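Local coordinates for protein 4-oxalocrotonate tautomerase family enzyme (Burkholderia sp. RPE67, PDB 6VVM) that belongs to the tautomerase family of enzymes, carrying two consecutive tautomerase-type sequence units in one chain and assembling as a trimer, at residues Asp29-Pro34 and Ala70-Ala75; Thr109-Gly112 and Thr117-Ala120. All coordinates share one frame; numbering follows the deposited sequence.

Interaction 1 of 2, residues Asp29-Pro34 and Ala70-Ala75; sequences DAIGAP and AGRTEA
Ile31 and Arg72 meet where the exit of helix 13-31 comes up against the turn just ahead of helix 74-92, in this tandem tautomerase chain. The apolar part is small. CD1 of Ile31 rests over one face of the Arg72 guanidinium, off centre, with Ile31 CD1 3.7 Å from Arg72 NH1. Ala33 CB comes near the same nitrogen obliquely. Two torsions set this up: CG1 of Ile31 sits between its backbone N and carbonyl carbon (chi1 76°) and the chain runs on extended to CD1, while the arginine bends at chi2 (63°), and the two side chains cross at a slant. Behind them, Ile31 and Ala33 also touch Pro1, and Ile31 packs on Leu80 of helix 74-92.

No direct hydrogen bond joins the segments; water carries the polar part. Water 1, in the guanidinium plane at its edge, accepts from Arg72 NH1 at 2.7 Å and donates to Ile31 O at 2.9 Å. Water 2 accepts from Arg72 NE at 2.9 Å, and its bond to the same Ile31 O, at 3.3 Å, is weak. Arg72 NH2 bonds directly to the Ile69 carbonyl. The bonds at NE, NH1 and NH2 probably limit the rotation of the guanidinium, and its positive charge probably complements the partial negative charge at the C-terminal end of helix 13-31, relayed mainly by water 1.

Interaction 2 of 2, residues Thr109-Gly112 and Thr117-Ala120; sequences TDFG and TARA
Phe111 and Ala118 close a small antiparallel beta hairpin, strands 111-113 and 116-117, whose second strand runs straight into a short, weakly bonded helical turn, 118-121. Between residues 109-112 and 117-120 one backbone hydrogen bond forms: Ala118 N donates to Phe111 O at 2.8 Å. The same oxygen receives, in addition to this N-H, a weaker CA-H...O contact from Thr117 CA at 3.1 Å. Gly112 and Thr117 form a non-hydrogen-bonded pair. At the helix start Thr117 is the N-cap, its OG1 accepting from Ala120 N at 3.0 Å with an N-H...O angle of 162°; chi1 of 67° turns the hydroxyl to that task.

The apolar contact is between Phe111 and Ala118. Phe111 CD1 lies 3.7 Å from Ala118 CB, and both residues also touch Ile69 of strand 63-69. Toward the third subunit the sheet runs on, since Phe111 and Gly112 pair with a strand of that chain, while Asp110 OD1 makes a salt bridge to Lys16 of that subunit and receives Thr109 OG1 from above its carboxylate plane. Thr109 and Arg119 run side by side, and the methyl CG2 of Thr109 sits over the centre of the Arg119 guanidinium, 3.8 Å from Arg119 CZ.

The two contacts occupy the same end of the folded subunit but do not touch: their centres are 18 Å apart and the nearest atoms about 7 Å. Along the sequence they are in series, interaction 1 closing before interaction 2 opens. Ile69, the last residue of strand 63-69, is one link: its carbonyl accepts from Arg72, and the side chains of Phe111 and Ala118 touch it. Their surroundings differ: interaction 1 lies at the ends of the two long helices, beside Pro1; its two segments belong to one subunit, with Glu74 reaching Ser48 of the second subunit. Interaction 2 belongs to the C-terminal hairpin, about 21 Å from the centre of the chain to its own centre, and faces the third subunit.

Interaction 1 of 2, residues Asp29-Pro34 and Ala70-Ala75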
ATOM      1  N   ASP A  29      10.704 -15.344 -13.688  1.00 24.23           N
ATOM      2  CA  ASP A  29      11.264 -15.166 -15.023  1.00 23.37           C
ATOM      3  C   ASP A  29      11.754 -13.741 -15.253  1.00 27.78           C
ATOM      4  O   ASP A  29      12.741 -13.537 -15.968  1.00 26.20           O
ATOM      5  CB  ASP A  29      10.234 -15.535 -16.091  1.00 27.68           C
ATOM      6  CG  ASP A  29      10.017 -17.040 -16.213  1.00 28.62           C
ATOM      7  OD1 ASP A  29      10.753 -17.832 -15.562  1.00 28.27           O
ATOM      8  OD2 ASP A  29       9.098 -17.423 -16.966  1.00 30.77           O
ATOM      9  N   ALA A  30      11.091 -12.745 -14.654  1.00 26.43           N
ATOM     10  CA  ALA A  30      11.375 -11.368 -15.035  1.00 25.39           C
ATOM     11  C   ALA A  30      12.610 -10.830 -14.339  1.00 22.78           C
ATOM     12  O   ALA A  30      13.423 -10.137 -14.960  1.00 26.45           O
ATOM     13  CB  ALA A  30      10.172 -10.470 -14.718  1.00 21.44           C
ATOM     14  N   ILE A  31      12.729 -11.086 -13.040  1.00 24.52           N
ATOM     15  CA  ILE A  31      13.791 -10.511 -12.227  1.00 23.72           C
ATOM     16  C   ILE A  31      14.637 -11.565 -11.533  1.00 25.89           C
ATOM     17  O   ILE A  31      15.636 -11.210 -10.890  1.00 25.46           O
ATOM     18  CB  ILE A  31      13.227  -9.512 -11.191  1.00 24.95           C
ATOM     19  CG1 ILE A  31      12.573 -10.250 -10.025  1.00 23.60           C
ATOM     20  CG2 ILE A  31      12.189  -8.576 -11.858  1.00 25.65           C
ATOM     21  CD1 ILE A  31      12.084  -9.320  -8.908  1.00 24.10           C
ATOM     22  N   GLY A  32      14.281 -12.842 -11.634  1.00 26.62           N
ATOM     23  CA  GLY A  32      15.134 -13.895 -11.122  1.00 27.70           C
ATOM     24  C   GLY A  32      15.070 -14.114  -9.630  1.00 27.78           C
ATOM     25  O   GLY A  32      15.971 -14.751  -9.073  1.00 27.36           O
ATOM     26  N   ALA A  33      14.054 -13.595  -8.954  1.00 24.32           N
ATOM     27  CA  ALA A  33      13.900 -13.899  -7.546  1.00 27.00           C
ATOM     28  C   ALA A  33      13.506 -15.365  -7.386  1.00 27.14           C
ATOM     29  O   ALA A  33      12.732 -15.890  -8.194  1.00 27.25           O
ATOM     30  CB  ALA A  33      12.835 -12.996  -6.913  1.00 27.41           C
ATOM     31  N   PRO A  34      14.021 -16.051  -6.373  1.00 27.03           N
ATOM     32  CA  PRO A  34      13.563 -17.422  -6.113  1.00 28.44           C
ATOM     33  C   PRO A  34      12.069 -17.440  -5.840  1.00 27.12           C
ATOM     34  O   PRO A  34      11.550 -16.592  -5.113  1.00 27.98           O
ATOM     35  CB  PRO A  34      14.357 -17.840  -4.870  1.00 32.74           C
ATOM     36  CG  PRO A  34      15.472 -16.863  -4.757  1.00 35.88           C
ATOM     37  CD  PRO A  34      15.024 -15.595  -5.397  1.00 28.52           C
ATOM     38  N   ALA A  70      15.928  -2.421  -3.720  1.00 21.60           N
ATOM     39  CA  ALA A  70      16.562  -1.641  -4.776  1.00 25.05           C
ATOM     40  C   ALA A  70      17.711  -2.415  -5.427  1.00 24.26           C
ATOM     41  O   ALA A  70      18.319  -3.307  -4.823  1.00 31.11           O
ATOM     42  CB  ALA A  70      17.065  -0.303  -4.227  1.00 24.96           C
ATOM     43  N   GLY A  71      17.986  -2.085  -6.685  1.00 29.56           N
ATOM     44  CA  GLY A  71      19.087  -2.712  -7.395  1.00 33.44           C
ATOM     45  C   GLY A  71      18.742  -3.276  -8.760  1.00 29.95           C
ATOM     46  O   GLY A  71      19.632  -3.531  -9.579  1.00 31.17           O
ATOM     47  N   ARG A  72      17.463  -3.494  -9.029  1.00 30.65           N
ATOM     48  CA  ARG A  72      17.100  -4.074 -10.311  1.00 27.64           C
ATOM     49  C   ARG A  72      17.340  -3.058 -11.422  1.00 27.20           C
ATOM     50  O   ARG A  72      17.196  -1.851 -11.220  1.00 28.42           O
ATOM     51  CB  ARG A  72      15.646  -4.534 -10.296  1.00 28.93           C
ATOM     52  CG  ARG A  72      15.457  -5.947  -9.750  1.00 27.02           C
ATOM     53  CD  ARG A  72      15.877  -6.104  -8.282  1.00 28.49           C
ATOM     54  NE  ARG A  72      15.704  -7.499  -7.891  1.00 27.00           N
ATOM     55  CZ  ARG A  72      15.084  -7.921  -6.795  1.00 30.80           C
ATOM     56  NH1 ARG A  72      14.963  -9.224  -6.590  1.00 26.55           N
ATOM     57  NH2 ARG A  72      14.595  -7.058  -5.898  1.00 25.87           N
ATOM     58  N   THR A  73      17.757  -3.549 -12.591  1.00 21.42           N
ATOM     59  CA  THR A  73      17.963  -2.672 -13.739  1.00 24.40           C
ATOM     60  C   THR A  73      16.627  -2.243 -14.339  1.00 24.86           C
ATOM     61  O   THR A  73      15.587  -2.854 -14.099  1.00 21.15           O
ATOM     62  CB  THR A  73      18.792  -3.371 -14.821  1.00 26.48           C
ATOM     63  OG1 THR A  73      18.036  -4.469 -15.360  1.00 24.34           O
ATOM     64  CG2 THR A  73      20.101  -3.891 -14.243  1.00 25.74           C
ATOM     65  N   GLU A  74      16.672  -1.182 -15.155  1.00 22.22           N
ATOM     66  CA  GLU A  74      15.479  -0.779 -15.897  1.00 26.21           C
ATOM     67  C   GLU A  74      14.964  -1.914 -16.771  1.00 23.91           C
ATOM     68  O   GLU A  74      13.750  -2.087 -16.923  1.00 23.20           O
ATOM     69  CB  GLU A  74      15.773   0.462 -16.748  1.00 26.18           C
ATOM     70  CG  GLU A  74      16.113   1.703 -15.914  1.00 26.63           C
ATOM     71  CD  GLU A  74      16.065   2.990 -16.721  1.00 34.30           C
ATOM     72  OE1 GLU A  74      15.337   3.031 -17.735  1.00 37.92           O
ATOM     73  OE2 GLU A  74      16.745   3.965 -16.331  1.00 34.26           O
ATOM     74  N   ALA A  75      15.879  -2.694 -17.355  1.00 22.83           N
ATOM     75  CA  ALA A  75      15.495  -3.824 -18.195  1.00 26.26           C
ATOM     76  C   ALA A  75      14.718  -4.870 -17.406  1.00 23.36           C
ATOM     77  O   ALA A  75      13.699  -5.389 -17.875  1.00 23.73           O
ATOM     78  CB  ALA A  75      16.744  -4.452 -18.816  1.00 23.76           C
TER
HETATM   79  O   HOH W   1      16.197 -11.125  -8.082  1.00 28.59           O
HETATM   80  O   HOH W   2      17.609  -9.012  -9.415  1.00 32.07           O

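Interaction 2 of 2, residues Thr109-Gly112 and Thr117-Ala120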
ATOM      1  N   THR A 109      19.028  -0.466   3.259  1.00 28.19           N
ATOM      2  CA  THR A 109      18.956   0.055   4.621  1.00 26.66           C
ATOM      3  C   THR A 109      17.529   0.182   5.144  1.00 29.30           C
ATOM      4  O   THR A 109      17.353   0.447   6.341  1.00 27.80           O
ATOM      5  CB  THR A 109      19.626   1.426   4.696  1.00 30.56           C
ATOM      6  OG1 THR A 109      19.017   2.301   3.735  1.00 30.29           O
ATOM      7  CG2 THR A 109      21.115   1.310   4.420  1.00 32.06           C
ATOM      8  N   ASP A 110      16.522   0.015   4.281  1.00 25.02           N
ATOM      9  CA  ASP A 110      15.122   0.287   4.598  1.00 25.97           C
ATOM     10  C   ASP A 110      14.262  -0.963   4.537  1.00 26.10           C
ATOM     11  O   ASP A 110      13.029  -0.863   4.592  1.00 26.42           O
ATOM     12  CB  ASP A 110      14.536   1.311   3.629  1.00 24.81           C
ATOM     13  CG  ASP A 110      15.280   2.628   3.639  1.00 31.99           C
ATOM     14  OD1 ASP A 110      16.319   2.746   4.326  1.00 32.00           O
ATOM     15  OD2 ASP A 110      14.824   3.548   2.941  1.00 27.32           O
ATOM     16  N   PHE A 111      14.885  -2.123   4.361  1.00 23.93           N
ATOM     17  CA  PHE A 111      14.217  -3.409   4.287  1.00 27.08           C
ATOM     18  C   PHE A 111      14.657  -4.232   5.487  1.00 28.36           C
ATOM     19  O   PHE A 111      15.856  -4.302   5.794  1.00 25.07           O
ATOM     20  CB  PHE A 111      14.565  -4.122   2.971  1.00 27.41           C
ATOM     21  CG  PHE A 111      13.951  -5.490   2.829  1.00 28.82           C
ATOM     22  CD1 PHE A 111      14.539  -6.603   3.418  1.00 25.72           C
ATOM     23  CD2 PHE A 111      12.799  -5.659   2.100  1.00 29.73           C
ATOM     24  CE1 PHE A 111      13.966  -7.863   3.290  1.00 31.22           C
ATOM     25  CE2 PHE A 111      12.217  -6.910   1.966  1.00 33.39           C
ATOM     26  CZ  PHE A 111      12.805  -8.015   2.557  1.00 35.76           C
ATOM     27  N   GLY A 112      13.708  -4.860   6.148  1.00 23.61           N
ATOM     28  CA  GLY A 112      14.015  -5.673   7.310  1.00 24.54           C
ATOM     29  C   GLY A 112      13.459  -7.067   7.149  1.00 26.23           C
ATOM     30  O   GLY A 112      12.360  -7.247   6.634  1.00 24.25           O
ATOM     31  N   THR A 117      18.470  -5.501   8.875  1.00 24.19           N
ATOM     32  CA  THR A 117      18.303  -4.870   7.576  1.00 23.89           C
ATOM     33  C   THR A 117      18.849  -5.754   6.455  1.00 26.04           C
ATOM     34  O   THR A 117      19.727  -6.600   6.654  1.00 28.25           O
ATOM     35  CB  THR A 117      19.004  -3.514   7.524  1.00 26.56           C
ATOM     36  OG1 THR A 117      20.422  -3.704   7.614  1.00 26.93           O
ATOM     37  CG2 THR A 117      18.526  -2.610   8.645  1.00 26.62           C
ATOM     38  N   ALA A 118      18.318  -5.530   5.249  1.00 27.97           N
ATOM     39  CA  ALA A 118      18.826  -6.243   4.078  1.00 27.70           C
ATOM     40  C   ALA A 118      20.322  -6.017   3.900  1.00 30.31           C
ATOM     41  O   ALA A 118      21.065  -6.948   3.553  1.00 30.05           O
ATOM     42  CB  ALA A 118      18.067  -5.807   2.830  1.00 26.53           C
ATOM     43  N   ARG A 119      20.792  -4.789   4.136  1.00 30.09           N
ATOM     44  CA  ARG A 119      22.217  -4.534   3.972  1.00 30.79           C
ATOM     45  C   ARG A 119      23.031  -5.325   4.989  1.00 33.34           C
ATOM     46  O   ARG A 119      24.060  -5.914   4.638  1.00 36.00           O
ATOM     47  CB  ARG A 119      22.515  -3.040   4.073  1.00 31.46           C
ATOM     48  CG  ARG A 119      23.968  -2.738   3.752  1.00 39.02           C
ATOM     49  CD  ARG A 119      24.430  -1.393   4.243  1.00 41.02           C
ATOM     50  NE  ARG A 119      24.322  -0.377   3.206  1.00 47.93           N
ATOM     51  CZ  ARG A 119      24.724   0.884   3.356  1.00 53.83           C
ATOM     52  NH1 ARG A 119      25.262   1.282   4.500  1.00 55.49           N
ATOM     53  NH2 ARG A 119      24.589   1.754   2.370  1.00 51.44           N
ATOM     54  N   ALA A 120      22.566  -5.372   6.243  1.00 30.33           N
ATOM     55  CA  ALA A 120      23.178  -6.234   7.248  1.00 35.58           C
ATOM     56  C   ALA A 120      23.239  -7.687   6.792  1.00 35.36           C
ATOM     57  O   ALA A 120      24.159  -8.421   7.175  1.00 35.81           O
ATOM     58  CB  ALA A 120      22.401  -6.133   8.558  1.00 35.49           C
TER